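Local coordinates for protein aminoacyltransferase FemA (Staphylococcus aureus, PDB 1LRZ) that catalyses the addition of glycines 2 and 3 to the pentaglycine interpeptide bridge of peptidoglycan, using glycyl-tRNA as donor, at residues A[303-317]-A[329-342]. Numbering follows the deposited sequence.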
loop_
_atom_site.group_PDB
_atom_site.type_symbol
_atom_site.label_atom_id
_atom_site.label_comp_id
_atom_site.label_asym_id
_atom_site.label_seq_id
_atom_site.Cartn_x
_atom_site.Cartn_y
_atom_site.Cartn_z
ATOM N N LEU A 303 14.400 28.694 0.034
ATOM C CA LEU A 303 14.211 27.380 -0.579
ATOM C C LEU A 303 13.769 27.514 -2.032
ATOM O O LEU A 303 14.219 26.760 -2.899
ATOM C CB LEU A 303 13.179 26.555 0.203
ATOM C CG LEU A 303 13.600 26.052 1.587
ATOM C CD1 LEU A 303 12.395 25.426 2.271
ATOM C CD2 LEU A 303 14.736 25.031 1.463
ATOM N N GLN A 304 12.900 28.485 -2.294
ATOM C CA GLN A 304 12.395 28.717 -3.643
ATOM C C GLN A 304 13.549 29.051 -4.588
ATOM O O GLN A 304 13.614 28.534 -5.702
ATOM C CB GLN A 304 11.380 29.863 -3.642
ATOM C CG GLN A 304 10.738 30.130 -4.999
ATOM C CD GLN A 304 9.803 31.333 -4.991
ATOM O OE1 GLN A 304 8.743 31.314 -5.625
ATOM N NE2 GLN A 304 10.195 32.388 -4.282
ATOM N N GLU A 305 14.466 29.906 -4.145
ATOM C CA GLU A 305 15.594 30.268 -4.993
ATOM C C GLU A 305 16.536 29.097 -5.221
ATOM O O GLU A 305 17.081 28.937 -6.306
ATOM C CB GLU A 305 16.375 31.441 -4.399
ATOM C CG GLU A 305 15.580 32.734 -4.354
ATOM C CD GLU A 305 16.464 33.968 -4.286
ATOM O OE1 GLU A 305 17.365 34.007 -3.416
ATOM O OE2 GLU A 305 16.252 34.898 -5.101
ATOM N N GLU A 306 16.734 28.271 -4.204
ATOM C CA GLU A 306 17.623 27.136 -4.362
ATOM C C GLU A 306 17.020 25.964 -5.138
ATOM O O GLU A 306 17.687 25.370 -5.986
ATOM C CB GLU A 306 18.095 26.639 -2.999
ATOM C CG GLU A 306 18.677 25.233 -3.041
ATOM C CD GLU A 306 19.409 24.858 -1.770
ATOM O OE1 GLU A 306 18.858 25.085 -0.670
ATOM O OE2 GLU A 306 20.537 24.327 -1.872
ATOM N N HIS A 307 15.757 25.649 -4.867
ATOM C CA HIS A 307 15.115 24.500 -5.503
ATOM C C HIS A 307 14.107 24.791 -6.603
ATOM O O HIS A 307 13.740 23.892 -7.347
ATOM C CB HIS A 307 14.426 23.651 -4.426
ATOM C CG HIS A 307 15.298 23.343 -3.249
ATOM N ND1 HIS A 307 16.204 22.304 -3.242
ATOM C CD2 HIS A 307 15.426 23.961 -2.051
ATOM C CE1 HIS A 307 16.854 22.297 -2.092
ATOM N NE2 HIS A 307 16.401 23.293 -1.350
ATOM N N GLY A 308 13.658 26.032 -6.717
ATOM C CA GLY A 308 12.659 26.342 -7.725
ATOM C C GLY A 308 11.326 26.533 -7.026
ATOM O O GLY A 308 11.252 26.391 -5.808
ATOM N N ASN A 309 10.262 26.827 -7.764
ATOM C CA ASN A 309 8.986 27.061 -7.105
ATOM C C ASN A 309 8.277 25.833 -6.529
ATOM O O ASN A 309 7.430 25.979 -5.648
ATOM C CB ASN A 309 8.028 27.815 -8.023
ATOM C CG ASN A 309 6.822 28.338 -7.275
ATOM O OD1 ASN A 309 5.682 27.994 -7.588
ATOM N ND2 ASN A 309 7.068 29.166 -6.270
ATOM N N GLU A 310 8.589 24.638 -7.028
ATOM C CA GLU A 310 7.963 23.438 -6.472
ATOM C C GLU A 310 8.980 22.537 -5.801
ATOM O O GLU A 310 9.920 22.063 -6.435
ATOM C CB GLU A 310 7.220 22.596 -7.519
ATOM C CG GLU A 310 6.475 21.431 -6.824
ATOM C CD GLU A 310 5.755 20.471 -7.761
ATOM O OE1 GLU A 310 6.417 19.613 -8.391
ATOM O OE2 GLU A 310 4.516 20.567 -7.853
ATOM N N LEU A 311 8.783 22.306 -4.509
ATOM C CA LEU A 311 9.676 21.435 -3.765
ATOM C C LEU A 311 8.954 20.128 -3.450
ATOM O O LEU A 311 8.030 20.095 -2.627
ATOM C CB LEU A 311 10.126 22.090 -2.457
ATOM C CG LEU A 311 11.115 21.218 -1.672
ATOM C CD1 LEU A 311 12.388 21.051 -2.489
ATOM C CD2 LEU A 311 11.427 21.838 -0.316
ATOM N N PRO A 312 9.340 19.038 -4.128
ATOM C CA PRO A 312 8.705 17.742 -3.872
ATOM C C PRO A 312 9.320 17.233 -2.580
ATOM O O PRO A 312 10.541 17.291 -2.428
ATOM C CB PRO A 312 9.108 16.912 -5.086
ATOM C CG PRO A 312 10.471 17.452 -5.417
ATOM C CD PRO A 312 10.297 18.953 -5.250
ATOM N N ILE A 313 8.501 16.752 -1.646
ATOM C CA ILE A 313 9.056 16.281 -0.379
ATOM C C ILE A 313 8.765 14.829 0.012
ATOM O O ILE A 313 9.448 14.268 0.871
ATOM C CB ILE A 313 8.629 17.210 0.760
ATOM C CG1 ILE A 313 7.105 17.266 0.854
ATOM C CG2 ILE A 313 9.190 18.619 0.499
ATOM C CD1 ILE A 313 6.611 17.960 2.114
ATOM N N SER A 314 7.764 14.218 -0.615
ATOM C CA SER A 314 7.426 12.826 -0.321
ATOM C C SER A 314 6.503 12.315 -1.423
ATOM O O SER A 314 5.745 13.086 -2.014
ATOM C CB SER A 314 6.729 12.732 1.050
ATOM O OG SER A 314 6.577 11.385 1.478
ATOM N N ALA A 315 6.573 11.020 -1.714
ATOM C CA ALA A 315 5.718 10.442 -2.744
ATOM C C ALA A 315 5.453 8.976 -2.452
ATOM O O ALA A 315 6.213 8.325 -1.720
ATOM C CB ALA A 315 6.367 10.588 -4.126
ATOM N N GLY A 316 4.367 8.466 -3.024
ATOM C CA GLY A 316 4.005 7.078 -2.833
ATOM C C GLY A 316 3.383 6.517 -4.093
ATOM O O GLY A 316 2.837 7.257 -4.922
ATOM N N PHE A 317 3.472 5.200 -4.234
ATOM C CA PHE A 317 2.910 4.491 -5.382
ATOM C C PHE A 317 1.808 3.610 -4.781
ATOM O O PHE A 317 2.095 2.702 -3.995
ATOM C CB PHE A 317 3.985 3.622 -6.025
ATOM C CG PHE A 317 3.709 3.278 -7.452
ATOM C CD1 PHE A 317 3.980 4.194 -8.465
ATOM C CD2 PHE A 317 3.202 2.032 -7.792
ATOM C CE1 PHE A 317 3.753 3.871 -9.799
ATOM C CE2 PHE A 317 2.970 1.702 -9.129
ATOM C CZ PHE A 317 3.250 2.629 -10.130
ATOM N N ALA A 329 4.925 1.352 -2.503
ATOM C CA ALA A 329 6.277 1.868 -2.389
ATOM C C ALA A 329 6.217 3.368 -2.193
ATOM O O ALA A 329 5.261 4.026 -2.616
ATOM C CB ALA A 329 7.062 1.539 -3.656
ATOM N N GLY A 330 7.241 3.908 -1.548
ATOM C CA GLY A 330 7.273 5.335 -1.321
ATOM C C GLY A 330 8.596 5.797 -0.756
ATOM O O GLY A 330 9.441 4.983 -0.377
ATOM N N GLY A 331 8.768 7.110 -0.698
ATOM C CA GLY A 331 9.994 7.671 -0.169
ATOM C C GLY A 331 9.771 9.110 0.248
ATOM O O GLY A 331 8.835 9.768 -0.228
ATOM N N THR A 332 10.630 9.593 1.141
ATOM C CA THR A 332 10.543 10.957 1.639
ATOM C C THR A 332 11.932 11.602 1.685
ATOM O O THR A 332 12.909 10.956 2.048
ATOM C CB THR A 332 9.914 10.972 3.042
ATOM O OG1 THR A 332 8.569 10.492 2.948
ATOM C CG2 THR A 332 9.908 12.387 3.632
ATOM N N SER A 333 12.017 12.871 1.298
ATOM C CA SER A 333 13.290 13.573 1.308
ATOM C C SER A 333 13.802 13.750 2.740
ATOM O O SER A 333 13.103 14.298 3.593
ATOM C CB SER A 333 13.131 14.942 0.649
ATOM O OG SER A 333 14.278 15.744 0.870
ATOM N N ASN A 334 15.020 13.289 3.001
ATOM C CA ASN A 334 15.605 13.411 4.336
ATOM C C ASN A 334 15.750 14.855 4.782
ATOM O O ASN A 334 15.557 15.173 5.953
ATOM C CB ASN A 334 16.982 12.747 4.376
ATOM C CG ASN A 334 16.917 11.260 4.092
ATOM O OD1 ASN A 334 16.198 10.525 4.766
ATOM N ND2 ASN A 334 17.670 10.809 3.089
ATOM N N ALA A 335 16.084 15.732 3.844
ATOM C CA ALA A 335 16.284 17.142 4.159
ATOM C C ALA A 335 15.019 17.890 4.559
ATOM O O ALA A 335 15.083 18.890 5.272
ATOM C CB ALA A 335 16.943 17.846 2.972
ATOM N N PHE A 336 13.863 17.412 4.115
ATOM C CA PHE A 336 12.634 18.115 4.436
ATOM C C PHE A 336 11.614 17.308 5.208
ATOM O O PHE A 336 10.409 17.544 5.086
ATOM C CB PHE A 336 12.016 18.665 3.152
ATOM C CG PHE A 336 12.959 19.524 2.366
ATOM C CD1 PHE A 336 13.508 19.068 1.178
ATOM C CD2 PHE A 336 13.343 20.771 2.849
ATOM C CE1 PHE A 336 14.428 19.838 0.476
ATOM C CE2 PHE A 336 14.267 21.554 2.153
ATOM C CZ PHE A 336 14.809 21.084 0.967
ATOM N N ARG A 337 12.097 16.365 6.012
ATOM C CA ARG A 337 11.210 15.546 6.823
ATOM C C ARG A 337 10.383 16.392 7.781
ATOM O O ARG A 337 9.265 16.018 8.134
ATOM C CB ARG A 337 12.004 14.515 7.626
ATOM C CG ARG A 337 12.412 13.308 6.814
ATOM C CD ARG A 337 12.925 12.179 7.687
ATOM N NE ARG A 337 13.412 11.070 6.868
ATOM C CZ ARG A 337 12.627 10.242 6.183
ATOM N NH1 ARG A 337 11.307 10.386 6.222
ATOM N NH2 ARG A 337 13.163 9.275 5.447
ATOM N N HIS A 338 10.919 17.538 8.191
ATOM C CA HIS A 338 10.200 18.386 9.124
ATOM C C HIS A 338 8.912 18.962 8.541
ATOM O O HIS A 338 8.076 19.480 9.281
ATOM C CB HIS A 338 11.117 19.502 9.670
ATOM C CG HIS A 338 11.638 20.436 8.622
ATOM N ND1 HIS A 338 10.978 21.589 8.254
ATOM C CD2 HIS A 338 12.754 20.379 7.854
ATOM C CE1 HIS A 338 11.664 22.203 7.305
ATOM N NE2 HIS A 338 12.746 21.490 7.044
ATOM N N PHE A 339 8.741 18.865 7.225
ATOM C CA PHE A 339 7.508 19.356 6.601
ATOM C C PHE A 339 6.413 18.284 6.671
ATOM O O PHE A 339 5.257 18.544 6.333
ATOM C CB PHE A 339 7.739 19.758 5.142
ATOM C CG PHE A 339 8.304 21.143 4.975
ATOM C CD1 PHE A 339 9.579 21.333 4.447
ATOM C CD2 PHE A 339 7.555 22.260 5.341
ATOM C CE1 PHE A 339 10.104 22.629 4.283
ATOM C CE2 PHE A 339 8.064 23.558 5.184
ATOM C CZ PHE A 339 9.341 23.740 4.654
ATOM N N ALA A 340 6.794 17.076 7.087
ATOM C CA ALA A 340 5.844 15.969 7.248
ATOM C C ALA A 340 5.136 15.526 5.969
ATOM O O ALA A 340 3.963 15.127 5.997
ATOM C CB ALA A 340 4.802 16.340 8.309
ATOM N N GLY A 341 5.849 15.588 4.850
ATOM C CA GLY A 341 5.263 15.175 3.591
ATOM C C GLY A 341 4.762 13.741 3.646
ATOM O O GLY A 341 3.749 13.395 3.035
ATOM N N SER A 342 5.473 12.904 4.394
ATOM C CA SER A 342 5.119 11.499 4.530
ATOM C C SER A 342 3.702 11.326 5.081
ATOM O O SER A 342 2.928 10.478 4.622
ATOM C CB SER A 342 6.109 10.821 5.477
ATOM O OG SER A 342 5.881 9.425 5.491
#
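With CG of Phe336 anti to its carbonyl carbon (chi1 -55°) and CG of Leu311 anti to its backbone N (chi1 -178°), the leucine methyl CD2 sits over the centre of the phenyl face, 3.5 Å from the ring centroid, a CH-pi contact that suits a branched aliphatic chain. The rim of the same phenyl points at the face of His307 in a T-shaped pair, planes at 86°, and Leu303 CD2 touches Phe336 CE2 at 3.6 Å. Ile313 uses both branches: CG2 meets Phe336 CB, while CD1 packs against Phe339 CB and, tightly, 3.4 Å from Gly341 CA, where a side chain would collide with Ile313 and Ser314. Beyond it, Ser314 OG and Thr332 OG1 share a hydrogen bond of 2.6 Å, two small hydroxyls pairing on one face of an antiparallel hairpin. Ala315 and Gly331 exchange two backbone bonds, Ala315 N to Gly331 O at 3.0 Å; Gly330, lacking CB, avoids a clash with Ala315 O. The hairpin of strands 310-320 and 325-332 belongs to a mixed sheet: strand 236-244 flanks 310-320, with a classic bulge where Ile313 and Ser314 face Ala241, and the aromatic cluster joins the sheet to the end of helix 277-307.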